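Local coordinates for protein biuret hydrolase (Pseudomonas sp., PDB 6C62) that hydrolyses 1-carboxybiuret to urea-1,3-dicarboxylate and ammonia in the atrazine degradation pathway, as a member of the amidase family, at residues A[116-121]-A[152-157]; A[33-38]-A[158-163]; A[84-89]-A[121-126]. All coordinates share one frame; numbering follows the deposited sequence.

Interaction 1: A[116-121]-A[152-157]; sequences GGLNMD and GGSGAA
The backbone N of Gly-153 donates to Asn-119 O at 3.1 Å, joining the first turn of helix 152-159 to the chain just past strand 113-118. The bond is bent, with an N-H...O angle of 142°, and the donor lies above the carbonyl plane. The same oxygen is gripped a second time by a water, which donates to Asn-119 O at 2.7 Å and to Ser-154 OG at 2.9 Å. Beside this polar pair Leu-118 supplies the apolar part of the contact. Its CG stands anti to the carbonyl carbon, beside the backbone N (chi1 -55°). The two methyls divide the contact: CD1 meets Ser-154 CA at 3.6 Å, and CD2 approaches Ala-157 CB at 4.3 Å. A glycine suits position 153 because a CB would run into both Asn-119 O and Leu-118 CB; the small Ala-157, one turn on, gives the leucine a methyl to rest against. The glycine- and serine-rich helix start belongs to the amidase signature, which also holds Ser-150, by similarity part of the charge relay system. The axes of strand 116-118 and helix 152-157 come within 8.3 Å at an angle of 113°. Further out, Ser-154 OG bonds to Leu-167 O, and its side chain lies about 4 Å from that of Lys-74, the other charge-relay residue by similarity. Asn-119 ND2 is tied to Gly-135 O and Thr-137 OG1, fixing the amide, while Leu-118 also touches Ala-72 and Phe-38 on the strands flanking its own.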
ATOM      1  N   GLY A 116      29.803 -12.584 -13.469  1.00 13.96           N
ATOM      2  CA  GLY A 116      29.142 -11.612 -14.322  1.00 14.27           C
ATOM      3  C   GLY A 116      27.627 -11.629 -14.260  1.00 14.04           C
ATOM      4  O   GLY A 116      27.044 -12.041 -13.234  1.00 12.39           O
ATOM      5  N   GLY A 117      27.030 -11.117 -15.335  1.00 12.55           N
ATOM      6  CA  GLY A 117      25.578 -10.855 -15.407  1.00 12.30           C
ATOM      7  C   GLY A 117      24.917 -11.854 -16.353  1.00 11.84           C
ATOM      8  O   GLY A 117      25.512 -12.244 -17.367  1.00 11.25           O
ATOM      9  N   LEU A 118      23.699 -12.251 -16.017  1.00 11.14           N
ATOM     10  CA  LEU A 118      22.970 -13.323 -16.687  1.00  9.92           C
ATOM     11  C   LEU A 118      21.697 -12.877 -17.393  1.00  9.80           C
ATOM     12  O   LEU A 118      20.957 -11.998 -16.927  1.00  9.78           O
ATOM     13  CB  LEU A 118      22.609 -14.427 -15.669  1.00  9.72           C
ATOM     14  CG  LEU A 118      23.785 -14.987 -14.907  1.00 10.01           C
ATOM     15  CD1 LEU A 118      23.264 -15.903 -13.834  1.00 10.24           C
ATOM     16  CD2 LEU A 118      24.754 -15.737 -15.810  1.00 10.69           C
ATOM     17  N   ASN A 119      21.408 -13.574 -18.492  1.00  9.95           N
ATOM     18  CA  ASN A 119      20.259 -13.277 -19.365  1.00  9.76           C
ATOM     19  C   ASN A 119      18.923 -13.487 -18.613  1.00 10.28           C
ATOM     20  O   ASN A 119      18.832 -14.321 -17.693  1.00 10.18           O
ATOM     21  CB  ASN A 119      20.320 -14.174 -20.614  1.00 10.19           C
ATOM     22  CG  ASN A 119      19.464 -13.691 -21.777  1.00 10.45           C
ATOM     23  OD1 ASN A 119      19.188 -12.496 -21.936  1.00 11.23           O
ATOM     24  ND2 ASN A 119      19.037 -14.673 -22.641  1.00 10.41           N
ATOM     25  N   MET A 120      17.903 -12.728 -19.030  1.00  9.83           N
ATOM     26  CA  MET A 120      16.595 -12.739 -18.437  1.00 10.17           C
ATOM     27  C   MET A 120      15.559 -12.272 -19.437  1.00 10.01           C
ATOM     28  O   MET A 120      15.882 -11.614 -20.412  1.00  8.72           O
ATOM     29  CB  MET A 120      16.564 -11.881 -17.170  1.00  9.78           C
ATOM     30  CG  MET A 120      17.003 -10.414 -17.390  1.00  9.75           C
ATOM     31  SD  MET A 120      16.714  -9.320 -15.981  1.00  9.76           S
ATOM     32  CE  MET A 120      14.958  -8.991 -16.007  1.00 10.86           C
ATOM     33  N   ASP A 121      14.289 -12.600 -19.203  1.00 11.28           N
ATOM     34  CA  ASP A 121      13.218 -11.977 -19.985  1.00 12.86           C
ATOM     35  C   ASP A 121      13.235 -10.494 -19.707  1.00 13.16           C
ATOM     36  O   ASP A 121      13.467 -10.066 -18.555  1.00 12.81           O
ATOM     37  CB  ASP A 121      11.834 -12.494 -19.657  1.00 15.98           C
ATOM     38  CG  ASP A 121      11.592 -13.915 -20.196  1.00 21.39           C
ATOM     39  OD1 ASP A 121      11.490 -14.134 -21.450  1.00 24.11           O
ATOM     40  OD2 ASP A 121      11.519 -14.839 -19.356  1.00 25.37           O
ATOM     41  N   GLY A 152      16.189 -17.270 -16.389  1.00 14.33           N
ATOM     42  CA  GLY A 152      16.665 -18.409 -17.162  1.00 14.29           C
ATOM     43  C   GLY A 152      18.188 -18.558 -17.199  1.00 13.34           C
ATOM     44  O   GLY A 152      18.714 -19.680 -17.100  1.00 13.31           O
ATOM     45  N   GLY A 153      18.896 -17.447 -17.327  1.00 12.50           N
ATOM     46  CA  GLY A 153      20.359 -17.494 -17.234  1.00 11.16           C
ATOM     47  C   GLY A 153      20.843 -18.054 -15.898  1.00 11.53           C
ATOM     48  O   GLY A 153      21.837 -18.740 -15.842  1.00 12.17           O
ATOM     49  N   SER A 154      20.145 -17.726 -14.809  1.00 11.28           N
ATOM     50  CA  SER A 154      20.481 -18.163 -13.462  1.00 11.33           C
ATOM     51  C   SER A 154      20.326 -19.612 -13.314  1.00 11.41           C
ATOM     52  O   SER A 154      21.175 -20.257 -12.682  1.00 12.98           O
ATOM     53  CB  SER A 154      19.648 -17.404 -12.400  1.00 11.79           C
ATOM     54  OG  SER A 154      19.810 -15.984 -12.602  1.00 12.07           O
ATOM     55  N   GLY A 155      19.289 -20.191 -13.895  1.00 10.82           N
ATOM     56  CA  GLY A 155      19.129 -21.652 -13.861  1.00 11.16           C
ATOM     57  C   GLY A 155      20.105 -22.374 -14.809  1.00 11.52           C
ATOM     58  O   GLY A 155      20.696 -23.386 -14.447  1.00 12.00           O
ATOM     59  N   ALA A 156      20.253 -21.858 -16.013  1.00 12.25           N
ATOM     60  CA  ALA A 156      21.099 -22.513 -17.026  1.00 12.67           C
ATOM     61  C   ALA A 156      22.550 -22.493 -16.644  1.00 12.49           C
ATOM     62  O   ALA A 156      23.229 -23.476 -16.852  1.00 14.59           O
ATOM     63  CB  ALA A 156      20.920 -21.893 -18.394  1.00 11.26           C
ATOM     64  N   ALA A 157      23.029 -21.395 -16.080  1.00 12.76           N
ATOM     65  CA  ALA A 157      24.446 -21.347 -15.697  1.00 13.20           C
ATOM     66  C   ALA A 157      24.795 -22.436 -14.704  1.00 13.41           C
ATOM     67  O   ALA A 157      25.931 -22.973 -14.763  1.00 15.14           O
ATOM     68  CB  ALA A 157      24.850 -19.986 -15.139  1.00 13.05           C
TER
HETATM   69  O   HOH W   1      18.653 -14.960 -15.047  1.00 12.27           O

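Interaction 2: A[33-38]-A[158-163]; sequences GLINAF and IAAGQV
A buried, mainly van der Waals contact centred on Phe-38 and Gln-162 joins the chain leaving helix 17-35, at the edge of the large mixed sheet, to the chain leaving helix 152-159. Gln-162 OE1 comes in at the ring edge, in the plane of the phenyl group, 3.2 Å from Phe-38 CE1 and 3.6 Å from CD1. There the carbonyl oxygen meets the faintly positive C-H rim, probably a weak electrostatic match for an oxygen that has no hydrogen-bonding partner in the model. The side chains run antiparallel alongside one another, with the amide turned 54° from the plane of the ring. Ala-37 adds its methyl, with CB 3.9 Å from Gln-162 OE1. Nearby, Ile-35 CG1 packs on Ala-160 CB at 4.3 Å. Both helices end here: Asn-36 leaves helical geometry with positive phi, and Gly-161 closes helix 152-159 in a Schellman motif, where its phi of 71° suits a glycine. That turn brings Gln-162 round to face helix 17-35, and its chain, extended beyond CG, carries the amide across. NE2 is held by Thr-31 OG1 and Asp-32 OD1, which fixes the amide's rotation and so directs OE1 to the phenylalanine. Asp-32 in turn receives the backbone N of Ala-37 on OD1 and that of Phe-38 on OD2.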
ATOM      1  N   GLY A  33      28.561 -19.965 -25.851  1.00 18.40           N
ATOM      2  CA  GLY A  33      28.115 -19.691 -27.200  1.00 19.61           C
ATOM      3  C   GLY A  33      26.752 -20.367 -27.459  1.00 20.63           C
ATOM      4  O   GLY A  33      25.870 -19.729 -28.038  1.00 21.65           O
ATOM      5  N   LEU A  34      26.577 -21.626 -27.009  1.00 17.20           N
ATOM      6  CA  LEU A  34      25.321 -22.329 -27.175  1.00 16.77           C
ATOM      7  C   LEU A  34      24.240 -22.029 -26.061  1.00 16.31           C
ATOM      8  O   LEU A  34      23.082 -21.779 -26.354  1.00 15.14           O
ATOM      9  CB  LEU A  34      25.582 -23.807 -27.197  1.00 19.23           C
ATOM     10  CG  LEU A  34      24.372 -24.700 -27.480  1.00 20.07           C
ATOM     11  CD1 LEU A  34      23.695 -24.384 -28.798  1.00 19.64           C
ATOM     12  CD2 LEU A  34      24.870 -26.134 -27.449  1.00 24.23           C
ATOM     13  N   ILE A  35      24.630 -22.063 -24.796  1.00 15.11           N
ATOM     14  CA  ILE A  35      23.653 -21.941 -23.684  1.00 13.31           C
ATOM     15  C   ILE A  35      23.123 -20.504 -23.624  1.00 12.50           C
ATOM     16  O   ILE A  35      21.936 -20.290 -23.375  1.00 10.75           O
ATOM     17  CB  ILE A  35      24.288 -22.348 -22.360  1.00 14.15           C
ATOM     18  CG1 ILE A  35      24.786 -23.829 -22.402  1.00 14.57           C
ATOM     19  CG2 ILE A  35      23.323 -22.138 -21.190  1.00 13.99           C
ATOM     20  CD1 ILE A  35      23.760 -24.799 -22.889  1.00 14.78           C
ATOM     21  N   ASN A  36      23.997 -19.527 -23.860  1.00 12.65           N
ATOM     22  CA  ASN A  36      23.661 -18.107 -23.840  1.00 12.79           C
ATOM     23  C   ASN A  36      23.040 -17.677 -22.479  1.00 12.83           C
ATOM     24  O   ASN A  36      22.030 -17.023 -22.434  1.00 13.19           O
ATOM     25  CB  ASN A  36      22.733 -17.748 -25.013  1.00 14.23           C
ATOM     26  CG  ASN A  36      22.590 -16.255 -25.210  1.00 15.62           C
ATOM     27  OD1 ASN A  36      23.574 -15.557 -25.223  1.00 18.21           O
ATOM     28  ND2 ASN A  36      21.355 -15.767 -25.438  1.00 15.08           N
ATOM     29  N   ALA A  37      23.665 -18.102 -21.395  1.00 12.63           N
ATOM     30  CA  ALA A  37      23.269 -17.696 -20.041  1.00 12.89           C
ATOM     31  C   ALA A  37      23.876 -16.364 -19.655  1.00 11.98           C
ATOM     32  O   ALA A  37      23.224 -15.632 -18.915  1.00 13.32           O
ATOM     33  CB  ALA A  37      23.657 -18.744 -19.031  1.00 12.52           C
ATOM     34  N   PHE A  38      25.062 -16.005 -20.135  1.00 11.80           N
ATOM     35  CA  PHE A  38      25.722 -14.766 -19.731  1.00 12.00           C
ATOM     36  C   PHE A  38      25.506 -13.588 -20.671  1.00 14.56           C
ATOM     37  O   PHE A  38      25.596 -13.742 -21.871  1.00 16.25           O
ATOM     38  CB  PHE A  38      27.234 -14.959 -19.584  1.00 12.94           C
ATOM     39  CG  PHE A  38      27.642 -15.598 -18.294  1.00 12.36           C
ATOM     40  CD1 PHE A  38      27.483 -16.953 -18.105  1.00 11.94           C
ATOM     41  CD2 PHE A  38      28.181 -14.827 -17.279  1.00 12.47           C
ATOM     42  CE1 PHE A  38      27.865 -17.571 -16.913  1.00 13.17           C
ATOM     43  CE2 PHE A  38      28.566 -15.402 -16.088  1.00 13.69           C
ATOM     44  CZ  PHE A  38      28.398 -16.803 -15.893  1.00 13.61           C
ATOM     45  N   ILE A 158      23.863 -22.774 -13.811  1.00 12.50           N
ATOM     46  CA  ILE A 158      24.130 -23.810 -12.823  1.00 13.04           C
ATOM     47  C   ILE A 158      24.038 -25.203 -13.472  1.00 13.78           C
ATOM     48  O   ILE A 158      24.948 -25.999 -13.293  1.00 11.82           O
ATOM     49  CB  ILE A 158      23.208 -23.734 -11.617  1.00 14.86           C
ATOM     50  CG1 ILE A 158      23.443 -22.364 -10.932  1.00 16.19           C
ATOM     51  CG2 ILE A 158      23.463 -24.884 -10.665  1.00 13.76           C
ATOM     52  CD1 ILE A 158      22.339 -22.034 -10.075  1.00 17.33           C
ATOM     53  N   ALA A 159      23.037 -25.440 -14.325  1.00 11.90           N
ATOM     54  CA  ALA A 159      22.853 -26.752 -14.904  1.00 11.85           C
ATOM     55  C   ALA A 159      23.969 -27.057 -15.926  1.00 13.00           C
ATOM     56  O   ALA A 159      24.306 -28.182 -16.113  1.00 14.45           O
ATOM     57  CB  ALA A 159      21.522 -26.881 -15.548  1.00 11.97           C
ATOM     58  N   ALA A 160      24.544 -26.053 -16.536  1.00 12.97           N
ATOM     59  CA  ALA A 160      25.662 -26.224 -17.468  1.00 14.15           C
ATOM     60  C   ALA A 160      26.998 -26.355 -16.749  1.00 14.77           C
ATOM     61  O   ALA A 160      28.006 -26.472 -17.439  1.00 15.72           O
ATOM     62  CB  ALA A 160      25.729 -25.016 -18.404  1.00 12.90           C
ATOM     63  N   GLY A 161      27.051 -26.309 -15.412  1.00 15.11           N
ATOM     64  CA  GLY A 161      28.306 -26.358 -14.675  1.00 15.53           C
ATOM     65  C   GLY A 161      29.180 -25.106 -14.765  1.00 16.01           C
ATOM     66  O   GLY A 161      30.351 -25.164 -14.446  1.00 13.34           O
ATOM     67  N   GLN A 162      28.627 -23.951 -15.185  1.00 15.97           N
ATOM     68  CA  GLN A 162      29.435 -22.715 -15.316  1.00 15.32           C
ATOM     69  C   GLN A 162      29.720 -22.101 -13.936  1.00 15.42           C
ATOM     70  O   GLN A 162      30.829 -21.664 -13.687  1.00 16.68           O
ATOM     71  CB  GLN A 162      28.766 -21.685 -16.227  1.00 15.51           C
ATOM     72  CG  GLN A 162      28.603 -22.148 -17.693  1.00 16.55           C
ATOM     73  CD  GLN A 162      27.598 -21.319 -18.492  1.00 18.48           C
ATOM     74  OE1 GLN A 162      26.912 -20.483 -17.922  1.00 18.20           O
ATOM     75  NE2 GLN A 162      27.530 -21.520 -19.807  1.00 19.18           N
ATOM     76  N   VAL A 163      28.700 -22.021 -13.092  1.00 13.89           N
ATOM     77  CA  VAL A 163      28.857 -21.601 -11.713  1.00 13.48           C
ATOM     78  C   VAL A 163      28.023 -22.466 -10.801  1.00 11.93           C
ATOM     79  O   VAL A 163      27.043 -23.037 -11.229  1.00 12.13           O
ATOM     80  CB  VAL A 163      28.464 -20.089 -11.486  1.00 13.95           C
ATOM     81  CG1 VAL A 163      29.433 -19.195 -12.204  1.00 13.73           C
ATOM     82  CG2 VAL A 163      27.069 -19.792 -11.980  1.00 14.82           C
TER

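Interaction 3: A[84-89]-A[121-126]; sequences TLAGSK and DEFAYG
Phe-123 sets one face of its ring against Ser-88 CB in a CH-pi contact, 3.9 Å from CB to the ring centroid and 26° off the normal, offset toward the rim at CZ. Ala-86 CB adds a looser touch, 4.1 Å from Phe-123 CD1. The backbones are joined by Phe-123 N donating to Ala-86 O, 2.8 Å long and nearly straight at 165°. Residues 85-88 form a type I' beta turn in the loop after strand 70-74; both central residues have positive phi, which suits Gly-87, where a CB would also press on Glu-122 CA and Asp-121 O. Ser-88 OG takes the crowded position between backbone N and carbonyl carbon (chi1 77°), and from it donates to Leu-85 O at 2.7 Å, doubling the turn's own Ser-88 N bond. An alanine in place of Phe-123 would probably leave Ser-88 CB and the Ala-86 methyl without their aromatic partner and open a gap beside the turn. Glu-122 packs its CB on Gly-87 O at 3.4 Å, and its carboxylate is anchored by Glu-325 N on OE1 and His-133 NE2 on OE2.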
ATOM      1  N   THR A  84      23.146  -1.582 -15.790  1.00 10.90           N
ATOM      2  CA  THR A  84      22.153  -2.635 -15.466  1.00 10.74           C
ATOM      3  C   THR A  84      21.110  -2.771 -16.580  1.00 10.31           C
ATOM      4  O   THR A  84      20.266  -1.864 -16.775  1.00  9.61           O
ATOM      5  CB  THR A  84      21.455  -2.310 -14.134  1.00 10.92           C
ATOM      6  OG1 THR A  84      22.445  -2.103 -13.132  1.00 10.78           O
ATOM      7  CG2 THR A  84      20.485  -3.454 -13.718  1.00 10.82           C
ATOM      8  N   LEU A  85      21.149  -3.893 -17.281  1.00 10.00           N
ATOM      9  CA  LEU A  85      20.267  -4.059 -18.473  1.00 10.82           C
ATOM     10  C   LEU A  85      18.840  -4.476 -18.165  1.00  9.82           C
ATOM     11  O   LEU A  85      17.938  -4.080 -18.881  1.00  9.94           O
ATOM     12  CB  LEU A  85      20.883  -5.071 -19.445  1.00 12.03           C
ATOM     13  CG  LEU A  85      22.239  -4.709 -20.054  1.00 12.82           C
ATOM     14  CD1 LEU A  85      22.705  -5.896 -20.890  1.00 12.78           C
ATOM     15  CD2 LEU A  85      22.110  -3.396 -20.863  1.00 13.53           C
ATOM     16  N   ALA A  86      18.643  -5.336 -17.142  1.00  9.65           N
ATOM     17  CA  ALA A  86      17.345  -5.937 -16.859  1.00  9.30           C
ATOM     18  C   ALA A  86      16.685  -6.508 -18.143  1.00  9.48           C
ATOM     19  O   ALA A  86      15.495  -6.330 -18.388  1.00  8.92           O
ATOM     20  CB  ALA A  86      16.436  -4.938 -16.182  1.00  9.47           C
ATOM     21  N   GLY A  87      17.506  -7.192 -18.946  1.00  9.39           N
ATOM     22  CA  GLY A  87      17.087  -7.846 -20.174  1.00  9.89           C
ATOM     23  C   GLY A  87      16.609  -6.954 -21.327  1.00  9.87           C
ATOM     24  O   GLY A  87      16.036  -7.471 -22.283  1.00  9.54           O
ATOM     25  N   SER A  88      16.846  -5.634 -21.223  1.00  9.60           N
ATOM     26  CA  SER A  88      16.298  -4.679 -22.099  1.00  9.97           C
ATOM     27  C   SER A  88      17.364  -4.081 -22.979  1.00 10.23           C
ATOM     28  O   SER A  88      18.576  -4.127 -22.667  1.00 11.56           O
ATOM     29  CB  SER A  88      15.611  -3.554 -21.326  1.00 10.58           C
ATOM     30  OG  SER A  88      16.607  -2.637 -20.789  1.00  9.24           O
ATOM     31  N   LYS A  89      16.918  -3.526 -24.101  1.00 11.99           N
ATOM     32  CA  LYS A  89      17.768  -2.608 -24.816  1.00 14.85           C
ATOM     33  C   LYS A  89      17.585  -1.166 -24.414  1.00 13.51           C
ATOM     34  O   LYS A  89      18.546  -0.405 -24.501  1.00 13.32           O
ATOM     35  CB  LYS A  89      17.729  -2.844 -26.324  1.00 19.61           C
ATOM     36  CG  LYS A  89      16.492  -2.562 -27.044  1.00 20.80           C
ATOM     37  CD  LYS A  89      16.772  -2.727 -28.546  1.00 23.81           C
ATOM     38  CE  LYS A  89      15.550  -2.220 -29.275  1.00 25.60           C
ATOM     39  NZ  LYS A  89      15.556  -2.775 -30.651  1.00 28.61           N
ATOM     40  N   ASP A 121      14.289 -12.600 -19.203  1.00 11.28           N
ATOM     41  CA  ASP A 121      13.218 -11.977 -19.985  1.00 12.86           C
ATOM     42  C   ASP A 121      13.235 -10.494 -19.707  1.00 13.16           C
ATOM     43  O   ASP A 121      13.467 -10.066 -18.555  1.00 12.81           O
ATOM     44  CB  ASP A 121      11.834 -12.494 -19.657  1.00 15.98           C
ATOM     45  CG  ASP A 121      11.592 -13.915 -20.196  1.00 21.39           C
ATOM     46  OD1 ASP A 121      11.490 -14.134 -21.450  1.00 24.11           O
ATOM     47  OD2 ASP A 121      11.519 -14.839 -19.356  1.00 25.37           O
ATOM     48  N   GLU A 122      12.990  -9.707 -20.746  1.00 12.25           N
ATOM     49  CA  GLU A 122      13.064  -8.235 -20.612  1.00 12.41           C
ATOM     50  C   GLU A 122      12.173  -7.723 -19.502  1.00 11.29           C
ATOM     51  O   GLU A 122      11.010  -8.005 -19.467  1.00  9.97           O
ATOM     52  CB  GLU A 122      12.684  -7.538 -21.916  1.00 13.34           C
ATOM     53  CG  GLU A 122      12.605  -6.041 -21.712  1.00 14.25           C
ATOM     54  CD  GLU A 122      12.198  -5.263 -22.941  1.00 15.95           C
ATOM     55  OE1 GLU A 122      10.941  -5.051 -23.080  1.00 15.77           O
ATOM     56  OE2 GLU A 122      13.109  -4.794 -23.692  1.00 16.39           O
ATOM     57  N   PHE A 123      12.765  -6.956 -18.594  1.00 11.49           N
ATOM     58  CA  PHE A 123      12.072  -6.325 -17.500  1.00 11.80           C
ATOM     59  C   PHE A 123      11.372  -7.292 -16.591  1.00 12.02           C
ATOM     60  O   PHE A 123      10.472  -6.911 -15.852  1.00 12.51           O
ATOM     61  CB  PHE A 123      11.141  -5.170 -18.001  1.00 12.36           C
ATOM     62  CG  PHE A 123      11.875  -3.967 -18.539  1.00 11.73           C
ATOM     63  CD1 PHE A 123      12.983  -3.455 -17.922  1.00 12.01           C
ATOM     64  CD2 PHE A 123      11.433  -3.320 -19.691  1.00 12.22           C
ATOM     65  CE1 PHE A 123      13.618  -2.317 -18.431  1.00 11.72           C
ATOM     66  CE2 PHE A 123      12.044  -2.207 -20.181  1.00 11.90           C
ATOM     67  CZ  PHE A 123      13.152  -1.694 -19.549  1.00 10.96           C
ATOM     68  N   ALA A 124      11.808  -8.558 -16.642  1.00 12.68           N
ATOM     69  CA  ALA A 124      11.347  -9.634 -15.784  1.00 13.42           C
ATOM     70  C   ALA A 124       9.932 -10.126 -16.099  1.00 15.08           C
ATOM     71  O   ALA A 124       9.449 -10.929 -15.342  1.00 18.12           O
ATOM     72  CB  ALA A 124      11.452  -9.243 -14.307  1.00 13.31           C
ATOM     73  N   TYR A 125       9.289  -9.717 -17.184  1.00 15.35           N
ATOM     74  CA  TYR A 125       7.906 -10.156 -17.474  1.00 16.42           C
ATOM     75  C   TYR A 125       7.899 -11.337 -18.441  1.00 16.71           C
ATOM     76  O   TYR A 125       7.926 -11.154 -19.663  1.00 17.52           O
ATOM     77  CB  TYR A 125       7.080  -9.009 -18.070  1.00 15.94           C
ATOM     78  CG  TYR A 125       5.542  -9.085 -17.923  1.00 15.00           C
ATOM     79  CD1 TYR A 125       4.896 -10.091 -17.192  1.00 15.06           C
ATOM     80  CD2 TYR A 125       4.741  -8.086 -18.465  1.00 15.39           C
ATOM     81  CE1 TYR A 125       3.524 -10.118 -17.059  1.00 14.24           C
ATOM     82  CE2 TYR A 125       3.331  -8.076 -18.272  1.00 15.47           C
ATOM     83  CZ  TYR A 125       2.734  -9.101 -17.567  1.00 15.01           C
ATOM     84  OH  TYR A 125       1.352  -9.157 -17.423  1.00 17.75           O
ATOM     85  N   GLY A 126       7.925 -12.536 -17.916  1.00 18.78           N
ATOM     86  CA  GLY A 126       7.963 -13.767 -18.765  1.00 18.12           C
ATOM     87  C   GLY A 126       8.482 -14.950 -17.999  1.00 19.81           C
ATOM     88  O   GLY A 126       9.186 -14.764 -16.996  1.00 23.93           O
TER

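In the fold
Interactions 1 and 2 share helix 152-159, interaction 1 using most of its length, interaction 2 its last residues and the chain beyond, and their centres lie about 8 Å apart. They are tied by a probable hydrogen bond from Asn-119 N to Ala-37 O, 2.8 Å, and Leu-118 CD2 packs on that oxygen at 3.5 Å. Interactions 1 and 3, with centres about 11 Å apart, share Asp-121, and Met-120 SD touches Ala-86 C at 3.5 Å. The Asp-121 side chain lies about 4 Å from that of Ser-150 and about 6 Å from that of Ser-174, the acyl-ester nucleophile by similarity; interaction 2 stands farther off, Ala-37 about 10 Å from Lys-74, side chain to side chain.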